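Local coordinates for ferrous iron uptake transporter protein B (Streptococcus thermophilus, PDB 3TAH) that is thought to drive ferrous iron uptake across the membrane with GTP, this piece being its cytosolic nucleotide-binding G-protein domain and the helical domain attached to it, at residues G31-P34 against E39-S42; Q54-I59 against R73-S78. The protein carries 1 engineered substitution. One frame throughout, in Å; residues are numbered along the deposited sequence.

Contact 1: G31-P34 against E39-S42; sequences GNWP and ERKS
The beta hairpin around the loop that corresponds to the first switch of Ras-like G domains is joined at its loop end by Gly31 and Arg40, an antiparallel hydrogen-bonded pair on strands 28-32 and 39-45. Gly31 N reaches Arg40 O at 2.7 Å, and Arg40 N returns to Gly31 O at 2.8 Å. Asn32 and Glu39 form the next, non-hydrogen-bonded pair, and there the strand pairing ends.

Trp33, just past the strand end, turns its indole under the Arg40 side chain. Arg40 places CG anti to its own backbone N (chi1 -178°) and stays extended to NE, which draws the whole chain across one face of the Trp33 indole. Arg40 CB sits 3.6 Å from the centroid of the Trp33 five-membered ring in a CH-pi contact, and CG follows over the middle of the indole. The Arg40 guanidinium lies flat on the Trp33 ring, centres 4.7 Å apart and planes at 14°. Arg40 NH1 then passes Pro34 CD at 4.0 Å. At the indole edge, Trp33 NE1 donates to a water at 3.3 Å, which also accepts from Lys41 N.

Asn32 ND2 bonds Val36 O inside the loop, which carries Thr37, a magnesium ligand in other structures of this protein. Strand 39-45 lies beside strand 51-55, and Trp33 also packs on Gln54 and Leu56.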
loop_
_atom_site.group_PDB
_atom_site.type_symbol
_atom_site.label_atom_id
_atom_site.label_comp_id
_atom_site.label_asym_id
_atom_site.label_seq_id
_atom_site.Cartn_x
_atom_site.Cartn_y
_atom_site.Cartn_z
ATOM N N GLY A 31 -19.452 4.984 10.785
ATOM C CA GLY A 31 -20.613 4.541 9.996
ATOM C C GLY A 31 -20.252 3.266 9.258
ATOM O O GLY A 31 -19.465 2.467 9.756
ATOM N N ASN A 32 -20.821 3.076 8.079
ATOM C CA ASN A 32 -20.471 1.953 7.226
ATOM C C ASN A 32 -20.121 2.451 5.832
ATOM O O ASN A 32 -20.553 3.536 5.425
ATOM C CB ASN A 32 -21.614 0.932 7.127
ATOM C CG ASN A 32 -22.846 1.494 6.438
ATOM O OD1 ASN A 32 -23.572 2.306 7.019
ATOM N ND2 ASN A 32 -23.093 1.068 5.199
ATOM N N TRP A 33 -19.345 1.657 5.107
ATOM C CA TRP A 33 -19.061 1.967 3.710
ATOM C C TRP A 33 -20.321 1.662 2.901
ATOM O O TRP A 33 -21.053 0.721 3.227
ATOM C CB TRP A 33 -17.843 1.210 3.188
ATOM C CG TRP A 33 -16.571 1.735 3.773
ATOM C CD1 TRP A 33 -15.941 1.282 4.883
ATOM C CD2 TRP A 33 -15.776 2.819 3.275
ATOM N NE1 TRP A 33 -14.801 2.014 5.123
ATOM C CE2 TRP A 33 -14.675 2.964 4.147
ATOM C CE3 TRP A 33 -15.895 3.692 2.182
ATOM C CZ2 TRP A 33 -13.694 3.942 3.964
ATOM C CZ3 TRP A 33 -14.915 4.673 2.001
ATOM C CH2 TRP A 33 -13.830 4.783 2.888
ATOM N N PRO A 34 -20.593 2.464 1.861
ATOM C CA PRO A 34 -21.868 2.291 1.161
ATOM C C PRO A 34 -22.082 0.889 0.586
ATOM O O PRO A 34 -21.168 0.305 -0.007
ATOM C CB PRO A 34 -21.804 3.327 0.032
ATOM C CG PRO A 34 -20.799 4.292 0.440
ATOM C CD PRO A 34 -19.826 3.606 1.336
ATOM N N GLU A 39 -17.174 -1.246 8.614
ATOM C CA GLU A 39 -17.116 0.032 9.324
ATOM C C GLU A 39 -16.377 1.089 8.511
ATOM O O GLU A 39 -15.325 0.811 7.936
ATOM C CB GLU A 39 -16.423 -0.135 10.684
ATOM C CG GLU A 39 -16.065 1.161 11.404
ATOM C CD GLU A 39 -15.215 0.905 12.628
ATOM O OE1 GLU A 39 -15.813 0.597 13.679
ATOM O OE2 GLU A 39 -13.965 1.013 12.526
ATOM N N ARG A 40 -16.941 2.293 8.472
ATOM C CA ARG A 40 -16.272 3.457 7.913
ATOM C C ARG A 40 -16.015 4.414 9.055
ATOM O O ARG A 40 -16.967 4.905 9.678
ATOM C CB ARG A 40 -17.145 4.120 6.861
ATOM C CG ARG A 40 -16.534 5.317 6.164
ATOM C CD ARG A 40 -17.540 5.832 5.148
ATOM N NE ARG A 40 -17.006 6.857 4.265
ATOM C CZ ARG A 40 -17.701 7.430 3.278
ATOM N NH1 ARG A 40 -18.976 7.098 3.045
ATOM N NH2 ARG A 40 -17.119 8.358 2.524
ATOM N N LYS A 41 -14.737 4.681 9.326
ATOM C CA LYS A 41 -14.348 5.511 10.453
ATOM C C LYS A 41 -13.317 6.539 10.028
ATOM O O LYS A 41 -12.361 6.216 9.328
ATOM C CB LYS A 41 -13.773 4.659 11.574
ATOM C CG LYS A 41 -13.375 5.452 12.830
ATOM C CD LYS A 41 -13.071 4.525 14.001
ATOM C CE LYS A 41 -11.854 3.623 13.738
ATOM N NZ LYS A 41 -11.472 2.843 14.960
ATOM N N SER A 42 -13.522 7.767 10.483
ATOM C CA SER A 42 -12.582 8.845 10.244
ATOM C C SER A 42 -12.551 9.778 11.435
ATOM O O SER A 42 -13.441 9.741 12.293
ATOM C CB SER A 42 -12.965 9.620 8.993
ATOM O OG SER A 42 -14.221 10.260 9.170
HETATM O O HOH W 1 -12.965 2.897 7.697
#

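Contact 2: Q54-I59 against R73-S78; sequences QDLPGI and RDYLLS
Tyr75, near the C-terminal end of helix 67-77, receives Gln54 and Leu56 on its ring. With chi1 at 179° Gln54 swings CG out over one face of the phenol, 4.1 Å from the Tyr75 ring centroid and 27° off the normal. Gln54 CB lies 3.7 Å from Tyr75 OH. Leu56 comes in at about a right angle to the tyrosine, its CD2 resting 3.7 Å from Tyr75 CD2, while its other methyl, CD1, meets Leu76 CD2 at 4.0 Å. The contact is thus a buried, largely apolar one, and the hydroxyl of Tyr75 is shut in without a polar partner in the model.

A bend at chi2 turns the amide of Gln54 back on its own strand: NE2 donates to Asp55 O at 3.0 Å, almost straight at 173° and within the amide plane, a bond that fixes the rotation of the group. Asp55 to Gly58 spell the DxxG (G3) motif of P-loop GTPases, predicted to bind GTP, and Leu56, within the motif, is the residue that meets helix 67-77 here. Asp55, a magnesium ligand in other structures of this protein, points elsewhere and forms a salt bridge with Lys16 of the P-loop, whose NZ also bonds Leu56 O.

Past Leu56 the two segments part. Pro57 and Ile59 pack instead on earlier turns of the helix, Pro57 against Glu68 and Val71, Ile59 against Glu69 and Ala72. At the solvent side Asp74 pairs with Lys70, and the OG of the exposed Ser78 donates to Tyr75 O at 2.7 Å.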
loop_
_atom_site.group_PDB
_atom_site.type_symbol
_atom_site.label_atom_id
_atom_site.label_comp_id
_atom_site.label_asym_id
_atom_site.label_seq_id
_atom_site.Cartn_x
_atom_site.Cartn_y
_atom_site.Cartn_z
ATOM N N GLN A 54 -8.568 9.066 7.323
ATOM C CA GLN A 54 -9.536 8.089 6.883
ATOM C C GLN A 54 -8.989 6.748 7.321
ATOM O O GLN A 54 -8.016 6.249 6.727
ATOM C CB GLN A 54 -9.720 8.119 5.356
ATOM C CG GLN A 54 -10.726 7.090 4.838
ATOM C CD GLN A 54 -12.100 7.289 5.424
ATOM O OE1 GLN A 54 -12.745 8.277 5.128
ATOM N NE2 GLN A 54 -12.548 6.355 6.268
ATOM N N ASP A 55 -9.586 6.160 8.355
ATOM C CA ASP A 55 -9.216 4.811 8.733
ATOM C C ASP A 55 -9.687 3.886 7.611
ATOM O O ASP A 55 -10.702 4.146 6.941
ATOM C CB ASP A 55 -9.812 4.402 10.082
ATOM C CG ASP A 55 -9.198 3.131 10.638
ATOM O OD1 ASP A 55 -7.960 2.978 10.592
ATOM O OD2 ASP A 55 -9.965 2.280 11.126
ATOM N N LEU A 56 -8.915 2.831 7.389
ATOM C CA LEU A 56 -9.270 1.791 6.443
ATOM C C LEU A 56 -9.163 0.472 7.189
ATOM O O LEU A 56 -8.388 0.378 8.142
ATOM C CB LEU A 56 -8.354 1.835 5.219
ATOM C CG LEU A 56 -8.464 3.055 4.310
ATOM C CD1 LEU A 56 -7.449 2.971 3.162
ATOM C CD2 LEU A 56 -9.879 3.198 3.729
ATOM N N PRO A 57 -9.942 -0.546 6.777
ATOM C CA PRO A 57 -9.915 -1.836 7.489
ATOM C C PRO A 57 -8.516 -2.434 7.496
ATOM O O PRO A 57 -7.783 -2.283 6.517
ATOM C CB PRO A 57 -10.848 -2.737 6.670
ATOM C CG PRO A 57 -11.584 -1.868 5.763
ATOM C CD PRO A 57 -10.868 -0.564 5.629
ATOM N N GLY A 58 -8.153 -3.079 8.596
ATOM C CA GLY A 58 -6.889 -3.796 8.675
ATOM C C GLY A 58 -6.906 -4.951 7.685
ATOM O O GLY A 58 -7.825 -5.781 7.708
ATOM N N ILE A 59 -5.908 -5.004 6.807
ATOM C CA ILE A 59 -5.797 -6.069 5.805
ATOM C C ILE A 59 -4.346 -6.494 5.614
ATOM O O ILE A 59 -3.417 -5.750 5.946
ATOM C CB ILE A 59 -6.391 -5.640 4.440
ATOM C CG1 ILE A 59 -5.670 -4.413 3.867
ATOM C CG2 ILE A 59 -7.878 -5.320 4.567
ATOM C CD1 ILE A 59 -6.151 -4.040 2.465
ATOM N N ARG A 73 -9.146 -1.107 -1.355
ATOM C CA ARG A 73 -8.742 -0.915 -2.746
ATOM C C ARG A 73 -9.539 0.182 -3.456
ATOM O O ARG A 73 -8.944 1.096 -4.042
ATOM C CB ARG A 73 -8.877 -2.220 -3.528
ATOM C CG ARG A 73 -8.356 -2.125 -4.936
ATOM C CD ARG A 73 -8.877 -3.225 -5.810
ATOM N NE ARG A 73 -8.358 -4.538 -5.448
ATOM C CZ ARG A 73 -8.371 -5.608 -6.242
ATOM N NH1 ARG A 73 -8.880 -5.538 -7.473
ATOM N NH2 ARG A 73 -7.872 -6.757 -5.805
ATOM N N ASP A 74 -10.870 0.082 -3.418
ATOM C CA ASP A 74 -11.738 1.048 -4.101
ATOM C C ASP A 74 -11.463 2.464 -3.614
ATOM O O ASP A 74 -11.376 3.400 -4.408
ATOM C CB ASP A 74 -13.227 0.726 -3.911
ATOM C CG ASP A 74 -13.646 -0.569 -4.594
ATOM O OD1 ASP A 74 -12.890 -1.088 -5.451
ATOM O OD2 ASP A 74 -14.727 -1.095 -4.273
ATOM N N TYR A 75 -11.315 2.621 -2.308
ATOM C CA TYR A 75 -11.022 3.927 -1.763
ATOM C C TYR A 75 -9.682 4.450 -2.270
ATOM O O TYR A 75 -9.588 5.587 -2.744
ATOM C CB TYR A 75 -11.014 3.897 -0.246
ATOM C CG TYR A 75 -10.618 5.232 0.296
ATOM C CD1 TYR A 75 -11.522 6.292 0.301
ATOM C CD2 TYR A 75 -9.333 5.454 0.784
ATOM C CE1 TYR A 75 -11.155 7.539 0.792
ATOM C CE2 TYR A 75 -8.966 6.680 1.271
ATOM C CZ TYR A 75 -9.876 7.719 1.277
ATOM O OH TYR A 75 -9.493 8.945 1.768
ATOM N N LEU A 76 -8.641 3.628 -2.181
ATOM C CA LEU A 76 -7.312 4.077 -2.629
ATOM C C LEU A 76 -7.215 4.355 -4.132
ATOM O O LEU A 76 -6.490 5.263 -4.532
ATOM C CB LEU A 76 -6.225 3.091 -2.187
ATOM C CG LEU A 76 -6.060 3.007 -0.666
ATOM C CD1 LEU A 76 -5.073 1.909 -0.324
ATOM C CD2 LEU A 76 -5.608 4.377 -0.064
ATOM N N LEU A 77 -7.925 3.573 -4.945
ATOM C CA LEU A 77 -7.967 3.792 -6.395
ATOM C C LEU A 77 -8.885 4.951 -6.808
ATOM O O LEU A 77 -8.819 5.395 -7.946
ATOM C CB LEU A 77 -8.383 2.515 -7.127
ATOM C CG LEU A 77 -7.218 1.612 -7.536
ATOM C CD1 LEU A 77 -6.214 1.455 -6.401
ATOM C CD2 LEU A 77 -7.717 0.258 -8.031
ATOM N N SER A 78 -9.725 5.445 -5.899
ATOM C CA SER A 78 -10.639 6.572 -6.193
ATOM C C SER A 78 -9.909 7.917 -6.265
ATOM O O SER A 78 -10.497 8.923 -6.664
ATOM C CB SER A 78 -11.755 6.673 -5.141
ATOM O OG SER A 78 -11.306 7.257 -3.919
#

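Overall arrangement
From the N terminus the chain first builds strand 4-10 and helix 16-24, then enters contact 1, which closes the short loop 33-38 between strands 28-32 and 39-45. Contact 2 follows in series, neither nested nor crossed, and closes a longer loop that leaves strand 51-55 and returns through helix 67-77. The two meet at adjacent strands: Lys41 O lies 2.9 Å from Asp55 N, a probable hydrogen bond, and Trp33 CH2 approaches Tyr75 CD1 at 3.8 Å. Together they tie the outer hairpin of the mixed sheet, with its 33-38 loop, to the DxxG segment and the helix behind it.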